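Local structure of 6-phospho-alpha-glucosidase (Merdibacter massiliensis, 6VC6) at residues 151-156 / 354-359; 168-173 / 197-202; 193-198 / 337-342. The protein probably hydrolyses 6-phospho-alpha-glucosides, as a family 4 glycosidase that works with bound NAD and a divalent metal ion such as manganese. All coordinates share one frame; numbering follows the deposited sequence.

Contact 1: 151-156 / 354-359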
loop_
_atom_site.group_PDB
_atom_site.type_symbol
_atom_site.label_atom_id
_atom_site.label_comp_id
_atom_site.label_asym_id
_atom_site.label_seq_id
_atom_site.Cartn_x
_atom_site.Cartn_y
_atom_site.Cartn_z
ATOM N N ILE A 151 1.754 -9.238 -1.583
ATOM C CA ILE A 151 1.066 -10.525 -1.587
ATOM C C ILE A 151 -0.166 -10.470 -2.483
ATOM O O ILE A 151 -0.466 -11.428 -3.207
ATOM C CB ILE A 151 0.707 -10.941 -0.148
ATOM C CG1 ILE A 151 1.980 -11.159 0.672
ATOM C CG2 ILE A 151 -0.155 -12.196 -0.146
ATOM C CD1 ILE A 151 1.748 -11.182 2.165
ATOM N N VAL A 152 -0.893 -9.350 -2.455
ATOM C CA VAL A 152 -2.095 -9.223 -3.274
ATOM C C VAL A 152 -1.741 -9.266 -4.756
ATOM O O VAL A 152 -2.418 -9.928 -5.552
ATOM C CB VAL A 152 -2.858 -7.934 -2.912
ATOM C CG1 VAL A 152 -3.984 -7.683 -3.904
ATOM C CG2 VAL A 152 -3.405 -8.023 -1.496
ATOM N N ALA A 153 -0.670 -8.570 -5.148
ATOM C CA ALA A 153 -0.273 -8.552 -6.553
ATOM C C ALA A 153 0.111 -9.943 -7.040
ATOM O O ALA A 153 -0.187 -10.314 -8.182
ATOM C CB ALA A 153 0.884 -7.574 -6.761
ATOM N N GLU A 154 0.772 -10.729 -6.187
ATOM C CA GLU A 154 1.153 -12.082 -6.578
ATOM C C GLU A 154 -0.070 -12.973 -6.750
ATOM O O GLU A 154 -0.141 -13.763 -7.699
ATOM C CB GLU A 154 2.115 -12.672 -5.544
ATOM C CG GLU A 154 2.321 -14.175 -5.657
ATOM C CD GLU A 154 3.062 -14.583 -6.920
ATOM O OE1 GLU A 154 3.686 -13.712 -7.561
ATOM O OE2 GLU A 154 3.021 -15.782 -7.268
ATOM N N ALA A 155 -1.049 -12.855 -5.850
ATOM C CA ALA A 155 -2.262 -13.657 -5.972
ATOM C C ALA A 155 -3.092 -13.226 -7.176
ATOM O O ALA A 155 -3.681 -14.070 -7.863
ATOM C CB ALA A 155 -3.088 -13.562 -4.689
ATOM N N LEU A 156 -3.151 -11.920 -7.448
ATOM C CA LEU A 156 -3.909 -11.442 -8.599
ATOM C C LEU A 156 -3.217 -11.789 -9.912
ATOM O O LEU A 156 -3.882 -11.915 -10.946
ATOM C CB LEU A 156 -4.128 -9.932 -8.494
ATOM C CG LEU A 156 -5.022 -9.470 -7.342
ATOM C CD1 LEU A 156 -5.303 -7.978 -7.435
ATOM C CD2 LEU A 156 -6.322 -10.264 -7.309
ATOM N N ASP A 354 8.358 -14.331 -13.113
ATOM C CA ASP A 354 7.013 -14.168 -12.575
ATOM C C ASP A 354 6.991 -13.496 -11.203
ATOM O O ASP A 354 6.035 -13.692 -10.445
ATOM C CB ASP A 354 6.302 -15.524 -12.509
ATOM C CG ASP A 354 7.032 -16.534 -11.641
ATOM O OD1 ASP A 354 8.082 -16.190 -11.058
ATOM O OD2 ASP A 354 6.552 -17.682 -11.542
ATOM N N ALA A 355 8.010 -12.711 -10.871
ATOM C CA ALA A 355 8.027 -11.974 -9.616
ATOM C C ALA A 355 7.355 -10.620 -9.796
ATOM O O ALA A 355 7.594 -9.920 -10.783
ATOM C CB ALA A 355 9.459 -11.782 -9.115
HETATM N N MSE A 356 6.500 -10.263 -8.843
HETATM C CA MSE A 356 5.908 -8.932 -8.822
HETATM C C MSE A 356 6.863 -7.981 -8.109
HETATM O O MSE A 356 7.102 -8.112 -6.908
HETATM C CB MSE A 356 4.539 -8.947 -8.136
HETATM C CG MSE A 356 3.514 -9.867 -8.792
HETATM SE SE MSE A 356 3.239 -9.519 -10.699
HETATM C CE MSE A 356 2.287 -7.824 -10.581
ATOM N N VAL A 357 7.418 -7.029 -8.856
ATOM C CA VAL A 357 8.448 -6.134 -8.352
ATOM C C VAL A 357 7.952 -4.694 -8.443
ATOM O O VAL A 357 6.929 -4.400 -9.060
ATOM C CB VAL A 357 9.782 -6.303 -9.103
ATOM C CG1 VAL A 357 10.340 -7.701 -8.882
ATOM C CG2 VAL A 357 9.591 -6.030 -10.586
ATOM N N GLU A 358 8.707 -3.793 -7.817
ATOM C CA GLU A 358 8.368 -2.378 -7.725
ATOM C C GLU A 358 9.440 -1.572 -8.446
ATOM O O GLU A 358 10.614 -1.619 -8.063
ATOM C CB GLU A 358 8.257 -1.945 -6.261
ATOM C CG GLU A 358 7.516 -0.643 -6.038
ATOM C CD GLU A 358 7.216 -0.395 -4.572
ATOM O OE1 GLU A 358 8.169 -0.371 -3.764
ATOM O OE2 GLU A 358 6.028 -0.229 -4.227
ATOM N N LEU A 359 9.040 -0.838 -9.484
ATOM C CA LEU A 359 9.996 -0.138 -10.334
ATOM C C LEU A 359 9.388 1.161 -10.845
ATOM O O LEU A 359 8.177 1.380 -10.775
ATOM C CB LEU A 359 10.429 -1.003 -11.522
ATOM C CG LEU A 359 11.064 -2.364 -11.245
ATOM C CD1 LEU A 359 10.990 -3.217 -12.489
ATOM C CD2 LEU A 359 12.501 -2.205 -10.781
HETATM O O HOH W 1 5.599 -12.116 -6.787
#

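Contact 2: 168-173 / 197-202. With MN (manganese (II) ion), chain E; G6P (6-O-phosphono-alpha-D-glucopyranose), chain F; NAD (nicotinamide-adenine-dinucleotide), chain G.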
loop_
_atom_site.group_PDB
_atom_site.type_symbol
_atom_site.label_atom_id
_atom_site.label_comp_id
_atom_site.label_asym_id
_atom_site.label_seq_id
_atom_site.Cartn_x
_atom_site.Cartn_y
_atom_site.Cartn_z
ATOM N N ASN A 168 -1.448 -2.373 -8.932
ATOM C CA ASN A 168 -1.213 -2.224 -7.502
ATOM C C ASN A 168 -0.143 -1.162 -7.283
ATOM O O ASN A 168 0.898 -1.178 -7.951
ATOM C CB ASN A 168 -0.782 -3.553 -6.878
ATOM C CG ASN A 168 -1.795 -4.659 -7.103
ATOM O OD1 ASN A 168 -2.767 -4.785 -6.359
ATOM N ND2 ASN A 168 -1.570 -5.470 -8.132
ATOM N N ILE A 169 -0.402 -0.236 -6.356
ATOM C CA ILE A 169 0.493 0.883 -6.099
ATOM C C ILE A 169 0.682 1.059 -4.597
ATOM O O ILE A 169 -0.122 0.599 -3.782
ATOM C CB ILE A 169 -0.015 2.201 -6.725
ATOM C CG1 ILE A 169 -1.341 2.623 -6.087
ATOM C CG2 ILE A 169 -0.166 2.060 -8.235
ATOM C CD1 ILE A 169 -2.121 3.625 -6.910
ATOM N N CYS A 170 1.768 1.745 -4.245
ATOM C CA CYS A 170 2.102 2.072 -2.866
ATOM C C CYS A 170 2.663 3.483 -2.818
ATOM O O CYS A 170 3.397 3.892 -3.723
ATOM C CB CYS A 170 3.126 1.092 -2.287
ATOM S SG CYS A 170 3.761 1.527 -0.653
ATOM N N ASP A 171 2.327 4.218 -1.758
ATOM C CA ASP A 171 2.734 5.612 -1.643
ATOM C C ASP A 171 4.032 5.795 -0.867
ATOM O O ASP A 171 4.467 6.936 -0.686
ATOM C CB ASP A 171 1.620 6.450 -1.002
ATOM C CG ASP A 171 1.280 6.011 0.406
ATOM O OD1 ASP A 171 0.428 6.678 1.031
ATOM O OD2 ASP A 171 1.840 5.009 0.889
ATOM N N GLN A 172 4.670 4.705 -0.427
ATOM C CA GLN A 172 5.911 4.843 0.332
ATOM C C GLN A 172 7.054 5.390 -0.516
ATOM O O GLN A 172 7.765 6.291 -0.039
ATOM C CB GLN A 172 6.269 3.507 0.988
ATOM C CG GLN A 172 7.694 3.427 1.507
ATOM C CD GLN A 172 7.881 4.149 2.827
ATOM O OE1 GLN A 172 9.002 4.305 3.308
ATOM N NE2 GLN A 172 6.779 4.593 3.424
ATOM N N PRO A 173 7.299 4.911 -1.746
ATOM C CA PRO A 173 8.388 5.511 -2.539
ATOM C C PRO A 173 8.220 7.001 -2.781
ATOM O O PRO A 173 9.213 7.740 -2.746
ATOM C CB PRO A 173 8.342 4.711 -3.848
ATOM C CG PRO A 173 7.767 3.401 -3.462
ATOM C CD PRO A 173 6.741 3.721 -2.415
ATOM N N GLY A 197 13.113 -3.095 -6.208
ATOM C CA GLY A 197 12.801 -3.896 -5.049
ATOM C C GLY A 197 11.375 -4.394 -5.106
ATOM O O GLY A 197 10.663 -4.203 -6.090
ATOM N N LEU A 198 10.969 -5.065 -4.034
ATOM C CA LEU A 198 9.580 -5.445 -3.841
ATOM C C LEU A 198 8.856 -4.350 -3.062
ATOM O O LEU A 198 9.464 -3.395 -2.573
ATOM C CB LEU A 198 9.483 -6.782 -3.105
ATOM C CG LEU A 198 10.450 -7.882 -3.547
ATOM C CD1 LEU A 198 10.306 -9.114 -2.665
ATOM C CD2 LEU A 198 10.230 -8.238 -5.009
ATOM N N ASN A 199 7.538 -4.493 -2.953
ATOM C CA ASN A 199 6.763 -3.538 -2.176
ATOM C C ASN A 199 7.197 -3.577 -0.717
ATOM O O ASN A 199 7.312 -4.652 -0.121
ATOM C CB ASN A 199 5.271 -3.836 -2.290
ATOM C CG ASN A 199 4.426 -2.827 -1.543
ATOM O OD1 ASN A 199 4.434 -1.642 -1.867
ATOM N ND2 ASN A 199 3.704 -3.288 -0.530
ATOM N N HIS A 200 7.446 -2.395 -0.150
ATOM C CA HIS A 200 7.919 -2.256 1.228
ATOM C C HIS A 200 9.237 -2.999 1.436
ATOM O O HIS A 200 9.482 -3.591 2.489
ATOM C CB HIS A 200 6.860 -2.725 2.230
ATOM C CG HIS A 200 5.631 -1.873 2.243
ATOM N ND1 HIS A 200 4.435 -2.295 2.781
ATOM C CD2 HIS A 200 5.406 -0.630 1.756
ATOM C CE1 HIS A 200 3.533 -1.341 2.645
ATOM N NE2 HIS A 200 4.096 -0.320 2.026
ATOM N N TYR A 201 10.097 -2.955 0.417
ATOM C CA TYR A 201 11.382 -3.643 0.423
ATOM C C TYR A 201 12.198 -3.195 -0.784
ATOM O O TYR A 201 12.324 -3.941 -1.761
ATOM C CB TYR A 201 11.179 -5.162 0.399
ATOM C CG TYR A 201 12.213 -5.960 1.170
ATOM C CD1 TYR A 201 13.439 -5.406 1.516
ATOM C CD2 TYR A 201 11.960 -7.275 1.544
ATOM C CE1 TYR A 201 14.384 -6.141 2.217
ATOM C CE2 TYR A 201 12.896 -8.015 2.244
ATOM C CZ TYR A 201 14.105 -7.445 2.578
ATOM O OH TYR A 201 15.038 -8.180 3.275
ATOM N N GLY A 202 12.746 -1.982 -0.739
ATOM C CA GLY A 202 13.427 -1.451 -1.905
ATOM C C GLY A 202 14.465 -0.412 -1.546
ATOM O O GLY A 202 14.621 -0.019 -0.388
HETATM MN MN MN E . 2.532 0.778 0.980
HETATM C C1 G6P F . 3.007 3.243 4.725
HETATM C C2 G6P F . 2.690 2.245 3.602
HETATM C C3 G6P F . 1.291 1.658 3.658
HETATM C C4 G6P F . 0.950 1.341 5.095
HETATM C C5 G6P F . 0.826 2.661 5.831
HETATM C C6 G6P F . 0.596 2.397 7.313
HETATM O O1 G6P F . 3.414 4.492 4.150
HETATM O O2 G6P F . 2.876 2.887 2.333
HETATM O O3 G6P F . 1.209 0.471 2.862
HETATM O O4 G6P F . -0.293 0.635 5.145
HETATM O O5 G6P F . 1.998 3.479 5.728
HETATM O O6 G6P F . -0.082 3.513 7.878
HETATM P P G6P F . -0.738 3.413 9.342
HETATM O O1P G6P F . -2.083 2.784 9.068
HETATM O O2P G6P F . 0.213 2.540 10.127
HETATM O O3P G6P F . -0.781 4.846 9.818
HETATM P PA NAD G . -10.100 0.852 7.576
HETATM O O1A NAD G . -10.305 2.223 8.175
HETATM O O2A NAD G . -10.454 -0.380 8.373
HETATM O O5B NAD G . -10.891 0.785 6.177
HETATM C C5B NAD G . -11.152 -0.468 5.554
HETATM C C4B NAD G . -12.541 -0.447 4.938
HETATM O O4B NAD G . -12.657 -1.485 3.963
HETATM C C3B NAD G . -13.599 -0.698 6.000
HETATM O O3B NAD G . -14.600 0.320 5.928
HETATM C C2B NAD G . -14.211 -2.035 5.642
HETATM O O2B NAD G . -15.624 -2.020 5.864
HETATM C C1B NAD G . -13.887 -2.182 4.166
HETATM N N9A NAD G . -13.779 -3.605 3.763
HETATM C C8A NAD G . -13.172 -4.597 4.442
HETATM N N7A NAD G . -13.277 -5.776 3.775
HETATM C C5A NAD G . -13.969 -5.542 2.645
HETATM C C6A NAD G . -14.439 -6.341 1.487
HETATM N N6A NAD G . -14.182 -7.668 1.400
HETATM N N1A NAD G . -15.133 -5.699 0.520
HETATM C C2A NAD G . -15.397 -4.381 0.590
HETATM N N3A NAD G . -15.003 -3.598 1.609
HETATM C C4A NAD G . -14.301 -4.111 2.646
HETATM O O3 NAD G . -8.574 0.712 7.085
HETATM P PN NAD G . -7.651 1.984 6.743
HETATM O O1N NAD G . -6.685 2.192 7.886
HETATM O O2N NAD G . -8.514 3.121 6.250
HETATM O O5D NAD G . -6.830 1.393 5.494
HETATM C C5D NAD G . -7.429 1.342 4.202
HETATM C C4D NAD G . -6.573 0.452 3.313
HETATM O O4D NAD G . -5.645 1.248 2.572
HETATM C C3D NAD G . -5.758 -0.518 4.155
HETATM O O3D NAD G . -5.867 -1.827 3.592
HETATM C C2D NAD G . -4.330 -0.047 4.007
HETATM O O2D NAD G . -3.417 -1.145 4.032
HETATM C C1D NAD G . -4.366 0.619 2.645
HETATM N N1N NAD G . -3.268 1.563 2.452
HETATM C C2N NAD G . -2.356 1.247 1.531
HETATM C C3N NAD G . -1.280 2.077 1.275
HETATM C C7N NAD G . -0.284 1.671 0.231
HETATM O O7N NAD G . 0.782 2.257 0.158
HETATM N N7N NAD G . -0.594 0.664 -0.585
HETATM C C4N NAD G . -1.157 3.266 1.983
HETATM C C5N NAD G . -2.117 3.573 2.942
HETATM C C6N NAD G . -3.180 2.699 3.156
#

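Contact 3: 193-198 / 337-342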
loop_
_atom_site.group_PDB
_atom_site.type_symbol
_atom_site.label_atom_id
_atom_site.label_comp_id
_atom_site.label_asym_id
_atom_site.label_seq_id
_atom_site.Cartn_x
_atom_site.Cartn_y
_atom_site.Cartn_z
ATOM N N PRO A 193 13.897 9.553 -9.584
ATOM C CA PRO A 193 14.553 8.437 -8.901
ATOM C C PRO A 193 14.784 7.235 -9.807
ATOM O O PRO A 193 14.112 7.035 -10.822
ATOM C CB PRO A 193 13.551 8.088 -7.792
ATOM C CG PRO A 193 12.225 8.398 -8.408
ATOM C CD PRO A 193 12.443 9.574 -9.338
ATOM N N VAL A 194 15.773 6.436 -9.416
ATOM C CA VAL A 194 15.989 5.097 -9.952
ATOM C C VAL A 194 15.822 4.130 -8.788
ATOM O O VAL A 194 16.558 4.212 -7.796
ATOM C CB VAL A 194 17.372 4.949 -10.606
ATOM C CG1 VAL A 194 17.540 3.548 -11.175
ATOM C CG2 VAL A 194 17.558 5.996 -11.694
ATOM N N TYR A 195 14.855 3.224 -8.904
ATOM C CA TYR A 195 14.388 2.440 -7.770
ATOM C C TYR A 195 14.183 0.992 -8.189
ATOM O O TYR A 195 13.804 0.707 -9.329
ATOM C CB TYR A 195 13.083 3.038 -7.215
ATOM C CG TYR A 195 12.461 2.298 -6.051
ATOM C CD1 TYR A 195 11.557 1.263 -6.262
ATOM C CD2 TYR A 195 12.753 2.655 -4.741
ATOM C CE1 TYR A 195 10.978 0.593 -5.202
ATOM C CE2 TYR A 195 12.178 1.990 -3.674
ATOM C CZ TYR A 195 11.291 0.961 -3.910
ATOM O OH TYR A 195 10.715 0.297 -2.853
ATOM N N PHE A 196 14.439 0.079 -7.254
ATOM C CA PHE A 196 14.177 -1.336 -7.469
ATOM C C PHE A 196 13.834 -1.984 -6.137
ATOM O O PHE A 196 14.222 -1.494 -5.073
ATOM C CB PHE A 196 15.373 -2.053 -8.122
ATOM C CG PHE A 196 16.478 -2.418 -7.159
ATOM C CD1 PHE A 196 16.465 -3.633 -6.485
ATOM C CD2 PHE A 196 17.540 -1.556 -6.948
ATOM C CE1 PHE A 196 17.479 -3.968 -5.605
ATOM C CE2 PHE A 196 18.560 -1.888 -6.072
ATOM C CZ PHE A 196 18.528 -3.095 -5.400
ATOM N N GLY A 197 13.113 -3.095 -6.208
ATOM C CA GLY A 197 12.801 -3.896 -5.049
ATOM C C GLY A 197 11.375 -4.394 -5.106
ATOM O O GLY A 197 10.663 -4.203 -6.090
ATOM N N LEU A 198 10.969 -5.065 -4.034
ATOM C CA LEU A 198 9.580 -5.445 -3.841
ATOM C C LEU A 198 8.856 -4.350 -3.062
ATOM O O LEU A 198 9.464 -3.395 -2.573
ATOM C CB LEU A 198 9.483 -6.782 -3.105
ATOM C CG LEU A 198 10.450 -7.882 -3.547
ATOM C CD1 LEU A 198 10.306 -9.114 -2.665
ATOM C CD2 LEU A 198 10.230 -8.238 -5.009
ATOM N N ARG A 337 6.045 9.340 -15.061
ATOM C CA ARG A 337 6.789 8.331 -14.320
ATOM C C ARG A 337 6.224 8.155 -12.916
ATOM O O ARG A 337 6.067 9.127 -12.171
ATOM C CB ARG A 337 8.271 8.700 -14.249
ATOM C CG ARG A 337 9.027 8.454 -15.546
ATOM C CD ARG A 337 10.494 8.822 -15.407
ATOM N NE ARG A 337 10.676 10.251 -15.175
ATOM C CZ ARG A 337 10.748 11.163 -16.139
ATOM N NH1 ARG A 337 10.914 12.442 -15.834
ATOM N NH2 ARG A 337 10.654 10.795 -17.411
ATOM N N PHE A 338 5.920 6.906 -12.565
ATOM C CA PHE A 338 5.529 6.525 -11.218
ATOM C C PHE A 338 6.308 5.283 -10.810
ATOM O O PHE A 338 6.833 4.550 -11.653
ATOM C CB PHE A 338 4.023 6.235 -11.108
ATOM C CG PHE A 338 3.150 7.441 -11.297
ATOM C CD1 PHE A 338 2.923 8.321 -10.253
ATOM C CD2 PHE A 338 2.541 7.683 -12.516
ATOM C CE1 PHE A 338 2.111 9.428 -10.424
ATOM C CE2 PHE A 338 1.729 8.787 -12.695
ATOM C CZ PHE A 338 1.514 9.661 -11.648
ATOM N N ILE A 339 6.373 5.049 -9.505
ATOM C CA ILE A 339 6.936 3.822 -8.954
ATOM C C ILE A 339 5.766 2.925 -8.572
ATOM O O ILE A 339 5.087 3.168 -7.569
ATOM C CB ILE A 339 7.850 4.102 -7.753
ATOM C CG1 ILE A 339 9.066 4.918 -8.195
ATOM C CG2 ILE A 339 8.292 2.797 -7.109
ATOM C CD1 ILE A 339 10.065 5.179 -7.090
ATOM N N VAL A 340 5.519 1.892 -9.378
ATOM C CA VAL A 340 4.373 1.012 -9.203
ATOM C C VAL A 340 4.850 -0.435 -9.209
ATOM O O VAL A 340 6.022 -0.731 -9.446
ATOM C CB VAL A 340 3.296 1.231 -10.286
ATOM C CG1 VAL A 340 2.800 2.669 -10.261
ATOM C CG2 VAL A 340 3.845 0.874 -11.659
ATOM N N ILE A 341 3.912 -1.342 -8.947
ATOM C CA ILE A 341 4.186 -2.771 -8.848
ATOM C C ILE A 341 3.835 -3.428 -10.175
ATOM O O ILE A 341 2.709 -3.286 -10.668
ATOM C CB ILE A 341 3.399 -3.407 -7.689
ATOM C CG1 ILE A 341 3.838 -2.797 -6.357
ATOM C CG2 ILE A 341 3.583 -4.916 -7.681
ATOM C CD1 ILE A 341 2.940 -3.152 -5.196
ATOM N N VAL A 342 4.797 -4.150 -10.757
ATOM C CA VAL A 342 4.635 -4.757 -12.072
ATOM C C VAL A 342 5.288 -6.133 -12.087
ATOM O O VAL A 342 6.147 -6.452 -11.263
ATOM C CB VAL A 342 5.241 -3.887 -13.197
ATOM C CG1 VAL A 342 4.431 -2.620 -13.392
ATOM C CG2 VAL A 342 6.693 -3.555 -12.886
#

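Contact 1: 151-156 / 354-359
Ala-153 and Met-356 meet as a single methyl against a folded side chain. The CB of Ala-153 points from its helix toward the strand and lies 4.0 Å from CG of Met-356. Met-356, present as selenomethionine, points its CB back, and its CG comes within 3.8 Å of the Ala-153 carbonyl O. With CG anti to the carbonyl carbon (chi1 -59°), the chain then bends at both following torsions, which curls CE round to 4.1 Å from the same Ala-153 CB. Glu-154 runs at a slant to this chain. Its own bend at chi2 (68°) brings the carboxylate nearer the strand, where OE1 passes 4.0 Å from CG of Met-356. No direct hydrogen bond spans the gap; a water does so instead, donating to Glu-154 OE1 at 2.6 Å and accepting from Met-356 N at 2.9 Å. OE2 forms salt bridges with Arg-157 and Arg-158 and OE1 one with Lys-392, which also hydrogen-bonds the carbonyl O of Asp-354. Helix 149-159 thus rests on the antiparallel part of the mixed sheet, Ala-153 also touching Ile-341 of strand 336-343, while Ile-151 packs against helices 113-136 and 378-400.

Contact 2: 168-173 / 197-202
Cys-170 and His-200 converge on one manganese ion, which brings SG and NE2 within 3.3 Å of each other without a bond between them. From the backbone of Cys-170, CB points toward the 197-202 turn and lies against the side-chain amide of Asn-199. Beyond it, SG stands anti to the backbone N (chi1 173°) and ends on the manganese at 2.2 Å. The same sulfur accepts a nearly straight hydrogen bond from Gln-172 N (3.3 Å, 167°), a capping bond at the start of helix 172-184, so metal and helix end together fix its rotation. This loop follows strand 166-169 of the NAD-binding sheet, and the metal site it builds is that of family 4 glycosidases, in which metal, dinucleotide and sugar meet. His-200 NE2 closes on the manganese at 2.2 Å, with the Asn-199 amide over one face of its ring, Tyr-263 stacked with it and the sugar O3 at its edge. Sugar O2 and O3 and the nicotinamide O7N complete five ligands. Asp-171 N donates to O7N at 3.1 Å, while its OD2 lies 2.8 Å from sugar O2 and its OD1 is hydrogen-bonded to ND1 of His-319. With an alanine in place of Asp-171, His-319 ND1 is likely to lose this partner and sugar O2 its carboxylate neighbour. Nicotinamide C4N sits 3.4 Å from sugar C3, consistent with the hydride transfer from C3 that begins catalysis in this family.

Contact 3: 193-198 / 337-342
Tyr-195 and Ile-339 make the close part of this contact, their side chains crossing at about a right angle. Ile-339 uses both branches. The longer one, extended at chi2 (-177°), carries CD1 to 3.7 Å from CB of Tyr-195; the other, CG2, lies 3.7 Å from ring atom CD1 of Tyr-195. The isoleucine thus spans the tyrosine from CB to the ring. Tyr-195 is buried, and its hydroxyl is hydrogen-bonded to Glu-358, so the ring is held at its far end as well as packed along its near one. Toward Pro-193 the fit slackens: CG of Pro-193 stays 4.1 Å from CD1 of Ile-339, and both residues are partly exposed. Further out, Arg-337 is exposed and joins Asp-192 in a long, weak ion pair. No hydrogen bond joins the two strands here, and the meeting is wholly apolar. Phe-204 of strand 201-209 touches both Pro-193 and Ile-339, broadening the apolar patch. The arrangement is sheet-on-sheet packing: a small antiparallel sheet, with 191-196 as an edge strand, lies against the antiparallel extension of the parallel, dinucleotide-binding Rossmann sheet.

Overall arrangement
Contact 2 is the buried member of the set, its centre about 7 Å from the centre of the chain; contacts 1 and 3 lie further out and are only partly buried. All three reach the mixed sheet, whose strands 166-169, 336-343 and 356-364 are consecutive neighbours. Contact 1 sets a helix against it, contact 3 a second sheet, and contact 2 the loop leaving it. The chemistry follows: metal and ligand bonds in contact 2, a water and charges beside apolar groups in contact 1, hydrocarbon alone in contact 3. Glu-358 links them, its backbone N probably bonded to Gly-197 O, at the corner shared by contacts 2 and 3.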